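Local coordinates for protein beta-d-glucoside glucohydrolase (Hypocrea jecorina, PDB 3ZZ1) that probably hydrolyses terminal, non-reducing beta-D-glucosyl residues with release of beta-D-glucose, as a secreted family 3 glycoside hydrolase of cellulose degradation, at residues Tyr530-Thr541 / Glu553-Phe562; Val687-Ile695 / Arg705-Ala713. All coordinates share one frame; numbering follows the deposited sequence. Where two conformers were deposited one is given.

Along the chain the two contacts follow in series, neither enclosing nor crossing the other. Interaction 1 comes first: the loop that follows helix 510-518 meets the turn leading into helix 559-564, closing a loop of 11 intervening residues that includes the short strand 548-549. It is a buried contact in the family 3 C-terminal domain region. The chain then runs through the strands beyond residue 582 before interaction 2 pairs strands 691-698 and 704-712 as a hairpin within the fibronectin type III-like domain region, closing over 9 residues, the hairpin turn and the strand ends beside it. The centres of interactions 1 and 2 lie about 25 Å apart, their nearest atoms about 11 Å.

Interaction 1 (Tyr530-Thr541 / Glu553-Phe562); sequences YTIAKSPNDYNT and EGLFIDYKHF
Asn540 lies flat against His561, its amide plane within 10° of the imidazole plane. Asn540 CB sits over the middle of the ring, 3.4 Å from the His561 centroid. With chi1 at 67°, CG of Asn540 falls between its backbone N and carbonyl carbon, which carries the amide over the ring; Asn540 ND2 then donates to Phe556 O at 2.8 Å, almost along the C=O axis, fixing the amide's rotation. At the imidazole edge, His561 NE2 makes a weak, bent bond to Asp538 O at 2.8 Å and also meets a water bound to Asn537 O.

Phe562 forms the apolar half of the contact. Thr531 CG2 stands over one face, 3.7 Å from the Phe562 centroid, while Ala533 CB meets the ring at its edge, near the plane. The Phe562 edge also turns toward the face of Tyr539 in an offset edge-to-face pair with planes 70° apart. Tyr539 OH donates to Thr531 O and accepts from Ala533 N, bracing that ring within its own segment.

Asp558 grips Thr531 twice: Asp558 OD1 takes the Thr531 backbone N-H on its syn lone pair at 3.0 Å, and Asp558 OD2 receives Thr531 OG1 at 2.8 Å from above the carboxylate plane. The carboxylate is thus spent across the contact and does not cap helix 559-564; two donors on this buried group would probably favour its ionised form.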
ATOM      1  N   TYR A 530      -9.843   5.210  -0.764  1.00 11.92           N
ATOM      2  CA  TYR A 530      -9.994   5.936  -2.027  1.00 11.81           C
ATOM      3  C   TYR A 530     -11.449   6.377  -2.188  1.00 11.94           C
ATOM      4  O   TYR A 530     -12.322   5.916  -1.448  1.00 11.81           O
ATOM      5  CB  TYR A 530      -9.533   5.098  -3.232  1.00 11.70           C
ATOM      6  CG  TYR A 530      -9.955   3.646  -3.216  1.00 11.64           C
ATOM      7  CD1 TYR A 530     -11.278   3.274  -3.470  1.00 11.64           C
ATOM      8  CD2 TYR A 530      -9.024   2.639  -2.968  1.00 11.65           C
ATOM      9  CE1 TYR A 530     -11.662   1.936  -3.462  1.00 11.25           C
ATOM     10  CE2 TYR A 530      -9.398   1.303  -2.952  1.00 11.55           C
ATOM     11  CZ  TYR A 530     -10.716   0.958  -3.202  1.00 11.67           C
ATOM     12  OH  TYR A 530     -11.082  -0.369  -3.192  1.00 12.07           O
ATOM     13  N   THR A 531     -11.692   7.279  -3.139  1.00 12.09           N
ATOM     14  CA  THR A 531     -13.023   7.809  -3.415  1.00 12.16           C
ATOM     15  C   THR A 531     -13.763   6.947  -4.442  1.00 12.47           C
ATOM     16  O   THR A 531     -13.208   6.591  -5.479  1.00 12.20           O
ATOM     17  CB  THR A 531     -12.942   9.276  -3.932  1.00 12.16           C
ATOM     18  OG1 THR A 531     -12.488  10.138  -2.884  1.00 11.88           O
ATOM     19  CG2 THR A 531     -14.298   9.768  -4.425  1.00 11.73           C
ATOM     20  N   ILE A 532     -15.012   6.603  -4.132  1.00 13.01           N
ATOM     21  CA  ILE A 532     -15.900   5.947  -5.090  1.00 13.33           C
ATOM     22  C   ILE A 532     -16.877   6.998  -5.607  1.00 13.80           C
ATOM     23  O   ILE A 532     -17.774   7.456  -4.877  1.00 13.76           O
ATOM     24  CB  ILE A 532     -16.640   4.720  -4.482  1.00 13.49           C
ATOM     25  CG1 ILE A 532     -15.624   3.657  -4.031  1.00 13.24           C
ATOM     26  CG2 ILE A 532     -17.656   4.141  -5.493  1.00 12.71           C
ATOM     27  CD1 ILE A 532     -16.209   2.511  -3.222  1.00 12.47           C
ATOM     28  N   ALA A 533     -16.673   7.397  -6.860  1.00 13.96           N
ATOM     29  CA  ALA A 533     -17.459   8.464  -7.473  1.00 14.41           C
ATOM     30  C   ALA A 533     -18.805   7.960  -7.977  1.00 14.88           C
ATOM     31  O   ALA A 533     -19.053   6.751  -8.010  1.00 14.97           O
ATOM     32  CB  ALA A 533     -16.682   9.094  -8.614  1.00 14.21           C
ATOM     33  N   LYS A 534     -19.663   8.902  -8.371  1.00 15.39           N
ATOM     34  CA  LYS A 534     -20.928   8.588  -9.037  1.00 15.76           C
ATOM     35  C   LYS A 534     -20.738   8.396 -10.541  1.00 16.02           C
ATOM     36  O   LYS A 534     -21.598   7.819 -11.211  1.00 16.21           O
ATOM     37  CB  LYS A 534     -21.967   9.686  -8.775  1.00 15.84           C
ATOM     38  CG  LYS A 534     -22.389   9.815  -7.323  1.00 15.96           C
ATOM     39  CD  LYS A 534     -23.555  10.778  -7.159  1.00 16.06           C
ATOM     40  CE  LYS A 534     -23.889  10.962  -5.695  1.00 16.91           C
ATOM     41  NZ  LYS A 534     -25.029  11.893  -5.478  1.00 18.23           N
ATOM     42  N   SER A 535     -19.610   8.878 -11.063  1.00 16.09           N
ATOM     43  CA  SER A 535     -19.323   8.838 -12.497  1.00 16.34           C
ATOM     44  C   SER A 535     -17.820   8.677 -12.745  1.00 16.55           C
ATOM     45  O   SER A 535     -17.012   9.205 -11.978  1.00 16.90           O
ATOM     46  CB  SER A 535     -19.823  10.125 -13.161  1.00 16.26           C
ATOM     47  OG  SER A 535     -19.538  10.135 -14.550  1.00 16.15           O
ATOM     48  N   PRO A 536     -17.436   7.949 -13.812  1.00 16.62           N
ATOM     49  CA  PRO A 536     -16.014   7.864 -14.166  1.00 16.89           C
ATOM     50  C   PRO A 536     -15.425   9.237 -14.497  1.00 17.07           C
ATOM     51  O   PRO A 536     -14.224   9.459 -14.323  1.00 16.87           O
ATOM     52  CB  PRO A 536     -16.010   6.986 -15.424  1.00 16.71           C
ATOM     53  CG  PRO A 536     -17.284   6.231 -15.380  1.00 16.89           C
ATOM     54  CD  PRO A 536     -18.276   7.141 -14.716  1.00 16.70           C
ATOM     55  N   ASN A 537     -16.281  10.147 -14.960  1.00 17.16           N
ATOM     56  CA  ASN A 537     -15.858  11.477 -15.380  1.00 17.59           C
ATOM     57  C   ASN A 537     -15.604  12.432 -14.213  1.00 17.59           C
ATOM     58  O   ASN A 537     -15.121  13.552 -14.419  1.00 17.69           O
ATOM     59  CB  ASN A 537     -16.872  12.075 -16.361  1.00 17.62           C
ATOM     60  CG  ASN A 537     -17.013  11.250 -17.628  1.00 18.42           C
ATOM     61  OD1 ASN A 537     -18.093  10.754 -17.935  1.00 19.14           O
ATOM     62  ND2 ASN A 537     -15.912  11.089 -18.361  1.00 19.27           N
ATOM     63  N   ASP A 538     -15.930  11.990 -12.998  1.00 17.44           N
ATOM     64  CA  ASP A 538     -15.675  12.785 -11.795  1.00 17.35           C
ATOM     65  C   ASP A 538     -14.205  12.732 -11.356  1.00 17.25           C
ATOM     66  O   ASP A 538     -13.728  13.635 -10.664  1.00 17.31           O
ATOM     67  CB  ASP A 538     -16.600  12.362 -10.649  1.00 17.41           C
ATOM     68  CG  ASP A 538     -18.065  12.688 -10.918  1.00 17.31           C
ATOM     69  OD1 ASP A 538     -18.359  13.578 -11.741  1.00 17.55           O
ATOM     70  OD2 ASP A 538     -18.933  12.051 -10.291  1.00 18.10           O
ATOM     71  N   TYR A 539     -13.495  11.681 -11.758  1.00 16.91           N
ATOM     72  CA  TYR A 539     -12.055  11.591 -11.522  1.00 16.72           C
ATOM     73  C   TYR A 539     -11.309  12.524 -12.468  1.00 16.58           C
ATOM     74  O   TYR A 539     -11.672  12.649 -13.637  1.00 16.46           O
ATOM     75  CB  TYR A 539     -11.566  10.147 -11.679  1.00 16.55           C
ATOM     76  CG  TYR A 539     -12.225   9.191 -10.708  1.00 16.37           C
ATOM     77  CD1 TYR A 539     -11.858   9.167  -9.360  1.00 16.36           C
ATOM     78  CD2 TYR A 539     -13.224   8.317 -11.135  1.00 16.39           C
ATOM     79  CE1 TYR A 539     -12.471   8.287  -8.460  1.00 16.67           C
ATOM     80  CE2 TYR A 539     -13.839   7.435 -10.244  1.00 16.63           C
ATOM     81  CZ  TYR A 539     -13.461   7.425  -8.915  1.00 16.10           C
ATOM     82  OH  TYR A 539     -14.075   6.552  -8.049  1.00 15.56           O
ATOM     83  N   ASN A 540     -10.274  13.181 -11.955  1.00 16.47           N
ATOM     84  CA  ASN A 540      -9.550  14.186 -12.728  1.00 16.33           C
ATOM     85  C   ASN A 540      -8.277  13.688 -13.418  1.00 16.31           C
ATOM     86  O   ASN A 540      -7.550  14.475 -14.030  1.00 16.41           O
ATOM     87  CB  ASN A 540      -9.274  15.441 -11.880  1.00 16.25           C
ATOM     88  CG  ASN A 540      -8.297  15.188 -10.732  1.00 16.05           C
ATOM     89  OD1 ASN A 540      -8.127  14.058 -10.265  1.00 15.26           O
ATOM     90  ND2 ASN A 540      -7.659  16.257 -10.265  1.00 14.62           N
ATOM     91  N   THR A 541      -8.010  12.387 -13.320  1.00 16.28           N
ATOM     92  CA  THR A 541      -6.880  11.774 -14.031  1.00 16.30           C
ATOM     93  C   THR A 541      -7.303  10.533 -14.809  1.00 16.34           C
ATOM     94  O   THR A 541      -8.303   9.892 -14.479  1.00 16.19           O
ATOM     95  CB  THR A 541      -5.706  11.394 -13.082  1.00 16.34           C
ATOM     96  OG1 THR A 541      -6.183  10.556 -12.026  1.00 16.11           O
ATOM     97  CG2 THR A 541      -5.056  12.628 -12.485  1.00 16.43           C
ATOM     98  N   GLU A 553      -2.887  18.142 -12.580  1.00 13.36           N
ATOM     99  CA  GLU A 553      -3.747  18.218 -11.394  1.00 13.04           C
ATOM    100  C   GLU A 553      -2.976  18.613 -10.132  1.00 12.70           C
ATOM    101  O   GLU A 553      -3.566  19.104  -9.176  1.00 12.91           O
ATOM    102  CB  GLU A 553      -4.530  16.912 -11.175  1.00 12.98           C
ATOM    103  CG  GLU A 553      -3.709  15.695 -10.737  1.00 12.86           C
ATOM    104  CD  GLU A 553      -2.844  15.110 -11.848  1.00 12.93           C
ATOM    105  OE1 GLU A 553      -3.066  15.437 -13.035  1.00 12.42           O
ATOM    106  OE2 GLU A 553      -1.939  14.313 -11.531  1.00 13.39           O
ATOM    107  N   GLY A 554      -1.662  18.390 -10.137  1.00 12.47           N
ATOM    108  CA  GLY A 554      -0.797  18.776  -9.023  1.00 11.80           C
ATOM    109  C   GLY A 554      -1.168  18.079  -7.729  1.00 11.63           C
ATOM    110  O   GLY A 554      -1.262  16.850  -7.683  1.00 11.53           O
ATOM    111  N   LEU A 555      -1.393  18.870  -6.683  1.00 11.40           N
ATOM    112  CA  LEU A 555      -1.697  18.343  -5.351  1.00 11.43           C
ATOM    113  C   LEU A 555      -3.114  17.785  -5.200  1.00 11.50           C
ATOM    114  O   LEU A 555      -3.422  17.146  -4.193  1.00 11.82           O
ATOM    115  CB  LEU A 555      -1.475  19.424  -4.289  1.00 11.21           C
ATOM    116  CG  LEU A 555      -0.057  19.950  -4.074  1.00 10.27           C
ATOM    117  CD1 LEU A 555      -0.109  21.085  -3.066  1.00  8.06           C
ATOM    118  CD2 LEU A 555       0.878  18.829  -3.598  1.00  8.96           C
ATOM    119  N   PHE A 556      -3.962  18.022  -6.196  1.00 11.53           N
ATOM    120  CA  PHE A 556      -5.390  17.720  -6.093  1.00 11.49           C
ATOM    121  C   PHE A 556      -5.749  16.377  -6.729  1.00 11.51           C
ATOM    122  O   PHE A 556      -6.268  16.325  -7.847  1.00 11.63           O
ATOM    123  CB  PHE A 556      -6.222  18.859  -6.704  1.00 11.31           C
ATOM    124  CG  PHE A 556      -6.056  20.180  -6.003  1.00 10.70           C
ATOM    125  CD1 PHE A 556      -4.932  20.975  -6.232  1.00  9.42           C
ATOM    126  CD2 PHE A 556      -7.033  20.640  -5.122  1.00 10.20           C
ATOM    127  CE1 PHE A 556      -4.777  22.199  -5.587  1.00  8.45           C
ATOM    128  CE2 PHE A 556      -6.887  21.866  -4.473  1.00  9.43           C
ATOM    129  CZ  PHE A 556      -5.752  22.646  -4.705  1.00  9.38           C
ATOM    130  N   ILE A 557      -5.451  15.296  -6.011  1.00 11.66           N
ATOM    131  CA  ILE A 557      -5.831  13.943  -6.425  1.00 11.74           C
ATOM    132  C   ILE A 557      -6.930  13.380  -5.520  1.00 11.90           C
ATOM    133  O   ILE A 557      -7.068  13.798  -4.362  1.00 11.95           O
ATOM    134  CB  ILE A 557      -4.612  12.964  -6.482  1.00 11.66           C
ATOM    135  CG1 ILE A 557      -4.044  12.681  -5.082  1.00 11.77           C
ATOM    136  CG2 ILE A 557      -3.542  13.506  -7.441  1.00 11.95           C
ATOM    137  CD1 ILE A 557      -3.087  11.482  -5.007  1.00 11.48           C
ATOM    138  N   ASP A 558      -7.706  12.443  -6.065  1.00 12.01           N
ATOM    139  CA  ASP A 558      -8.781  11.759  -5.335  1.00 12.30           C
ATOM    140  C   ASP A 558      -9.662  12.755  -4.566  1.00 12.18           C
ATOM    141  O   ASP A 558     -10.175  13.702  -5.159  1.00 12.35           O
ATOM    142  CB  ASP A 558      -8.207  10.654  -4.427  1.00 12.32           C
ATOM    143  CG  ASP A 558      -9.272   9.668  -3.950  1.00 12.49           C
ATOM    144  OD1 ASP A 558      -9.621   8.728  -4.697  1.00 12.36           O
ATOM    145  OD2 ASP A 558      -9.743   9.825  -2.808  1.00 12.63           O
ATOM    146  N   TYR A 559      -9.810  12.567  -3.255  1.00 12.39           N
ATOM    147  CA  TYR A 559     -10.749  13.365  -2.456  1.00 12.32           C
ATOM    148  C   TYR A 559     -10.447  14.866  -2.460  1.00 12.37           C
ATOM    149  O   TYR A 559     -11.347  15.684  -2.276  1.00 12.46           O
ATOM    150  CB  TYR A 559     -10.874  12.822  -1.025  1.00 12.29           C
ATOM    151  CG  TYR A 559      -9.691  13.071  -0.109  1.00 11.90           C
ATOM    152  CD1 TYR A 559      -9.628  14.222   0.675  1.00 11.89           C
ATOM    153  CD2 TYR A 559      -8.657  12.141   0.004  1.00 11.54           C
ATOM    154  CE1 TYR A 559      -8.555  14.459   1.531  1.00 10.98           C
ATOM    155  CE2 TYR A 559      -7.577  12.367   0.854  1.00 10.80           C
ATOM    156  CZ  TYR A 559      -7.535  13.533   1.615  1.00 10.91           C
ATOM    157  OH  TYR A 559      -6.484  13.777   2.470  1.00 11.27           O
ATOM    158  N   LYS A 560      -9.182  15.217  -2.683  1.00 12.36           N
ATOM    159  CA  LYS A 560      -8.763  16.616  -2.757  1.00 12.25           C
ATOM    160  C   LYS A 560      -9.332  17.286  -4.011  1.00 12.29           C
ATOM    161  O   LYS A 560      -9.699  18.460  -3.978  1.00 12.35           O
ATOM    162  CB  LYS A 560      -7.231  16.719  -2.715  1.00 12.26           C
ATOM    163  CG  LYS A 560      -6.621  16.126  -1.451  1.00 12.03           C
ATOM    164  CD  LYS A 560      -5.172  15.710  -1.652  1.00 13.02           C
ATOM    165  CE  LYS A 560      -4.584  15.194  -0.352  1.00 12.78           C
ATOM    166  NZ  LYS A 560      -3.211  14.673  -0.551  1.00 13.53           N
ATOM    167  N   HIS A 561      -9.422  16.530  -5.101  1.00 12.29           N
ATOM    168  CA  HIS A 561     -10.073  17.011  -6.319  1.00 12.63           C
ATOM    169  C   HIS A 561     -11.589  17.143  -6.131  1.00 12.89           C
ATOM    170  O   HIS A 561     -12.191  18.125  -6.565  1.00 12.87           O
ATOM    171  CB  HIS A 561      -9.756  16.105  -7.516  1.00 12.27           C
ATOM    172  CG  HIS A 561     -10.738  16.233  -8.642  1.00 12.23           C
ATOM    173  ND1 HIS A 561     -10.893  17.396  -9.370  1.00 12.15           N
ATOM    174  CD2 HIS A 561     -11.628  15.350  -9.151  1.00 11.43           C
ATOM    175  CE1 HIS A 561     -11.834  17.220 -10.280  1.00 11.21           C
ATOM    176  NE2 HIS A 561     -12.295  15.987 -10.169  1.00 11.80           N
ATOM    177  N   PHE A 562     -12.191  16.150  -5.481  1.00 13.33           N
ATOM    178  CA  PHE A 562     -13.631  16.141  -5.236  1.00 13.84           C
ATOM    179  C   PHE A 562     -14.070  17.290  -4.334  1.00 14.16           C
ATOM    180  O   PHE A 562     -15.123  17.877  -4.552  1.00 14.27           O
ATOM    181  CB  PHE A 562     -14.080  14.790  -4.670  1.00 13.69           C
ATOM    182  CG  PHE A 562     -14.180  13.708  -5.710  1.00 13.79           C
ATOM    183  CD1 PHE A 562     -13.031  13.143  -6.264  1.00 13.52           C
ATOM    184  CD2 PHE A 562     -15.422  13.264  -6.148  1.00 13.65           C
ATOM    185  CE1 PHE A 562     -13.112  12.154  -7.230  1.00 13.20           C
ATOM    186  CE2 PHE A 562     -15.520  12.274  -7.123  1.00 13.63           C
ATOM    187  CZ  PHE A 562     -14.360  11.715  -7.662  1.00 13.95           C
TER
HETATM  188  O   HOH W   1     -13.458  15.914 -12.875  1.00 30.11           O
HETATM  189  O   HOH W   2      -5.099  15.701 -14.638  1.00 16.44           O
HETATM  190  O   HOH W   3      -6.534  12.016  -9.073  1.00 21.66           O

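Interaction 2 (Val687-Ile695 / Arg705-Ala713); sequences VVPSGSFGI and RLTSTLSVA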
ATOM      1  N   VAL A 687       7.922  24.394   5.109  1.00 13.70           N
ATOM      2  CA  VAL A 687       7.604  25.626   5.814  1.00 13.87           C
ATOM      3  C   VAL A 687       6.237  25.509   6.478  1.00 14.09           C
ATOM      4  O   VAL A 687       5.280  25.033   5.862  1.00 14.25           O
ATOM      5  CB  VAL A 687       7.634  26.847   4.846  1.00 14.03           C
ATOM      6  CG1 VAL A 687       7.258  28.153   5.570  1.00 13.48           C
ATOM      7  CG2 VAL A 687       9.013  26.977   4.174  1.00 14.04           C
ATOM      8  N   VAL A 688       6.161  25.923   7.740  1.00 14.17           N
ATOM      9  CA  VAL A 688       4.887  26.088   8.428  1.00 14.14           C
ATOM     10  C   VAL A 688       4.433  27.532   8.248  1.00 14.25           C
ATOM     11  O   VAL A 688       5.090  28.453   8.741  1.00 14.65           O
ATOM     12  CB  VAL A 688       4.993  25.777   9.942  1.00 14.11           C
ATOM     13  CG1 VAL A 688       3.654  26.017  10.631  1.00 13.57           C
ATOM     14  CG2 VAL A 688       5.462  24.342  10.173  1.00 13.91           C
ATOM     15  N   PRO A 689       3.313  27.743   7.536  1.00 14.44           N
ATOM     16  CA  PRO A 689       2.797  29.107   7.396  1.00 14.39           C
ATOM     17  C   PRO A 689       2.185  29.612   8.697  1.00 14.18           C
ATOM     18  O   PRO A 689       1.697  28.811   9.497  1.00 14.30           O
ATOM     19  CB  PRO A 689       1.703  28.960   6.334  1.00 14.50           C
ATOM     20  CG  PRO A 689       1.243  27.543   6.467  1.00 14.54           C
ATOM     21  CD  PRO A 689       2.452  26.749   6.863  1.00 14.35           C
ATOM     22  N   SER A 690       2.239  30.924   8.912  1.00 13.99           N
ATOM     23  CA  SER A 690       1.566  31.526  10.054  0.50 13.74           C
ATOM     24  C   SER A 690       0.075  31.650   9.748  1.00 13.73           C
ATOM     25  O   SER A 690      -0.336  31.624   8.583  1.00 13.60           O
ATOM     26  CB  SER A 690       2.174  32.888  10.399  0.50 13.75           C
ATOM     27  OG  SER A 690       1.892  33.850   9.401  0.50 13.41           O
ATOM     28  N   GLY A 691      -0.732  31.764  10.798  1.00 13.57           N
ATOM     29  CA  GLY A 691      -2.170  31.890  10.642  1.00 13.61           C
ATOM     30  C   GLY A 691      -2.949  30.814  11.371  1.00 13.75           C
ATOM     31  O   GLY A 691      -2.381  30.029  12.140  1.00 13.66           O
ATOM     32  N   SER A 692      -4.255  30.790  11.119  1.00 13.70           N
ATOM     33  CA  SER A 692      -5.168  29.857  11.757  1.00 13.90           C
ATOM     34  C   SER A 692      -5.433  28.652  10.853  1.00 13.83           C
ATOM     35  O   SER A 692      -5.943  28.792   9.732  1.00 13.99           O
ATOM     36  CB  SER A 692      -6.479  30.567  12.112  1.00 14.03           C
ATOM     37  OG  SER A 692      -7.305  29.733  12.901  1.00 15.12           O
ATOM     38  N   PHE A 693      -5.054  27.475  11.346  1.00 13.60           N
ATOM     39  CA  PHE A 693      -5.287  26.209  10.664  1.00 13.52           C
ATOM     40  C   PHE A 693      -6.657  25.682  11.053  1.00 13.61           C
ATOM     41  O   PHE A 693      -6.988  25.621  12.238  1.00 13.91           O
ATOM     42  CB  PHE A 693      -4.242  25.171  11.084  1.00 13.37           C
ATOM     43  CG  PHE A 693      -2.875  25.381  10.488  1.00 12.63           C
ATOM     44  CD1 PHE A 693      -2.017  26.356  10.986  1.00 13.02           C
ATOM     45  CD2 PHE A 693      -2.425  24.564   9.458  1.00 12.53           C
ATOM     46  CE1 PHE A 693      -0.742  26.533  10.440  1.00 12.50           C
ATOM     47  CE2 PHE A 693      -1.150  24.732   8.913  1.00 11.75           C
ATOM     48  CZ  PHE A 693      -0.312  25.719   9.406  1.00 12.08           C
ATOM     49  N   GLY A 694      -7.453  25.296  10.063  1.00 13.51           N
ATOM     50  CA  GLY A 694      -8.735  24.647  10.327  1.00 13.51           C
ATOM     51  C   GLY A 694      -8.532  23.233  10.846  1.00 13.49           C
ATOM     52  O   GLY A 694      -7.788  22.445  10.255  1.00 13.33           O
ATOM     53  N   ILE A 695      -9.183  22.916  11.962  1.00 13.34           N
ATOM     54  CA  ILE A 695      -9.117  21.577  12.543  1.00 13.18           C
ATOM     55  C   ILE A 695     -10.484  20.910  12.405  1.00 13.35           C
ATOM     56  O   ILE A 695     -11.482  21.409  12.925  1.00 13.49           O
ATOM     57  CB  ILE A 695      -8.654  21.625  14.023  1.00 13.07           C
ATOM     58  CG1 ILE A 695      -7.274  22.300  14.141  1.00 12.66           C
ATOM     59  CG2 ILE A 695      -8.666  20.232  14.664  1.00 12.83           C
ATOM     60  CD1 ILE A 695      -6.155  21.636  13.335  1.00 13.18           C
ATOM     61  N   ARG A 705     -17.663  15.983  12.331  1.00 12.95           N
ATOM     62  CA  ARG A 705     -18.495  16.079  13.528  1.00 12.99           C
ATOM     63  C   ARG A 705     -18.168  17.316  14.348  1.00 12.91           C
ATOM     64  O   ARG A 705     -19.064  17.957  14.895  1.00 13.25           O
ATOM     65  CB  ARG A 705     -18.329  14.826  14.397  1.00 12.98           C
ATOM     66  CG  ARG A 705     -18.671  13.521  13.694  1.00 13.00           C
ATOM     67  CD  ARG A 705     -20.149  13.451  13.331  1.00 13.19           C
ATOM     68  NE  ARG A 705     -20.444  12.276  12.516  1.00 13.46           N
ATOM     69  CZ  ARG A 705     -20.684  11.064  13.003  1.00 12.95           C
ATOM     70  NH1 ARG A 705     -20.671  10.856  14.313  1.00 12.80           N
ATOM     71  NH2 ARG A 705     -20.935  10.058  12.179  1.00 12.19           N
ATOM     72  N   LEU A 706     -16.881  17.643  14.438  1.00 12.78           N
ATOM     73  CA  LEU A 706     -16.424  18.767  15.253  1.00 12.78           C
ATOM     74  C   LEU A 706     -15.320  19.540  14.551  1.00 12.85           C
ATOM     75  O   LEU A 706     -14.527  18.960  13.808  1.00 12.93           O
ATOM     76  CB  LEU A 706     -15.911  18.271  16.606  1.00 12.58           C
ATOM     77  CG  LEU A 706     -16.849  17.551  17.578  1.00 12.58           C
ATOM     78  CD1 LEU A 706     -16.005  16.883  18.652  1.00 12.05           C
ATOM     79  CD2 LEU A 706     -17.884  18.490  18.204  1.00 11.57           C
ATOM     80  N   THR A 707     -15.282  20.849  14.785  1.00 13.06           N
ATOM     81  CA  THR A 707     -14.246  21.715  14.227  1.00 13.31           C
ATOM     82  C   THR A 707     -13.642  22.590  15.310  1.00 13.30           C
ATOM     83  O   THR A 707     -14.322  22.994  16.252  1.00 12.99           O
ATOM     84  CB  THR A 707     -14.772  22.650  13.101  1.00 13.32           C
ATOM     85  OG1 THR A 707     -15.778  23.528  13.627  1.00 14.24           O
ATOM     86  CG2 THR A 707     -15.343  21.855  11.932  1.00 13.16           C
ATOM     87  N   SER A 708     -12.356  22.878  15.153  1.00 13.58           N
ATOM     88  CA  SER A 708     -11.644  23.824  15.999  1.00 13.67           C
ATOM     89  C   SER A 708     -10.614  24.551  15.133  1.00 13.92           C
ATOM     90  O   SER A 708     -10.704  24.536  13.901  1.00 13.51           O
ATOM     91  CB  SER A 708     -10.969  23.094  17.163  1.00 13.78           C
ATOM     92  OG  SER A 708     -10.530  23.999  18.168  1.00 14.70           O
ATOM     93  N   THR A 709      -9.648  25.194  15.783  1.00 14.22           N
ATOM     94  CA  THR A 709      -8.585  25.911  15.091  1.00 14.66           C
ATOM     95  C   THR A 709      -7.241  25.661  15.765  1.00 14.84           C
ATOM     96  O   THR A 709      -7.165  25.419  16.975  1.00 14.70           O
ATOM     97  CB  THR A 709      -8.837  27.441  15.066  1.00 14.76           C
ATOM     98  OG1 THR A 709      -9.088  27.907  16.396  1.00 14.93           O
ATOM     99  CG2 THR A 709     -10.025  27.797  14.165  1.00 15.04           C
ATOM    100  N   LEU A 710      -6.185  25.703  14.963  1.00 15.09           N
ATOM    101  CA  LEU A 710      -4.828  25.676  15.475  1.00 15.37           C
ATOM    102  C   LEU A 710      -4.158  26.958  14.992  1.00 15.71           C
ATOM    103  O   LEU A 710      -4.127  27.243  13.794  1.00 15.73           O
ATOM    104  CB  LEU A 710      -4.084  24.424  14.989  1.00 15.39           C
ATOM    105  CG  LEU A 710      -2.779  24.058  15.709  1.00 15.11           C
ATOM    106  CD1 LEU A 710      -2.578  22.550  15.704  1.00 14.86           C
ATOM    107  CD2 LEU A 710      -1.578  24.765  15.100  1.00 13.70           C
ATOM    108  N   SER A 711      -3.636  27.731  15.937  1.00 15.95           N
ATOM    109  CA  SER A 711      -3.115  29.051  15.652  1.00 16.46           C
ATOM    110  C   SER A 711      -1.589  29.074  15.687  1.00 16.59           C
ATOM    111  O   SER A 711      -0.980  28.734  16.699  1.00 16.56           O
ATOM    112  CB  SER A 711      -3.692  30.051  16.658  1.00 16.60           C
ATOM    113  OG  SER A 711      -3.134  31.335  16.479  1.00 17.40           O
ATOM    114  N   VAL A 712      -0.985  29.479  14.571  1.00 16.79           N
ATOM    115  CA  VAL A 712       0.469  29.635  14.463  1.00 16.86           C
ATOM    116  C   VAL A 712       0.803  31.119  14.263  1.00 17.16           C
ATOM    117  O   VAL A 712       0.371  31.727  13.283  1.00 17.45           O
ATOM    118  CB  VAL A 712       1.042  28.785  13.297  1.00 16.78           C
ATOM    119  CG1 VAL A 712       2.552  28.951  13.188  1.00 16.34           C
ATOM    120  CG2 VAL A 712       0.688  27.316  13.484  1.00 16.42           C
ATOM    121  N   ALA A 713       1.562  31.693  15.196  1.00 17.39           N
ATOM    122  CA  ALA A 713       1.888  33.130  15.175  1.00 17.85           C
ATOM    123  C   ALA A 713       2.755  33.530  13.977  1.00 17.99           C
ATOM    124  O   ALA A 713       3.586  32.748  13.512  1.00 18.33           O
ATOM    125  CB  ALA A 713       2.556  33.552  16.480  1.00 17.64           C
TER
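Phe693 and Val712 meet obliquely on the face that carries Phe693, Ile695, Leu710 and Val712, with Phe693 CE1 3.5 Å from Val712 CG2. The Phe693 chi1 of -74° sets CG beside its own backbone N and swings the ring along the strand toward Val712, with Leu710 O lying at the ring edge, in its plane. Val712 CG1, anti to that residue's backbone N (chi1 180°), meets Val688 CG1 at 4.0 Å, the two side chains crossing at about a right angle. Farther along the same face, Ile695 CD1 reaches Leu710 CB at 3.8 Å.

These groups are held in step by an antiparallel beta hairpin of the fibronectin type III-like domain, strands 691-698 and 704-712, the latter an outermost strand of its four-stranded sheet. Gly691-Val712, Phe693-Leu710 and Ile695-Ser708 are hydrogen-bonded pairs, each with two backbone bonds; Gly691 N to Val712 O measures 2.7 Å and is nearly straight at 178°. Farther out, Arg705 and Leu706 both face Val697 in a classic beta bulge.

Neighbouring strands pack on the apolar side chains: Ile637 of strand 629-638 touches Phe693 and Ile695, Leu635 touches Ile695, and Leu710 rests on Ser591 of strand 582-591. Tyr639 meets the Phe693 ring edge-to-face. On the reverse face, Ser692 and Ser711 form a non-hydrogen-bonded pair, and Ser692 OG lies 3.5 Å from Thr709 CB, in a row of small polar side chains exposed to solvent.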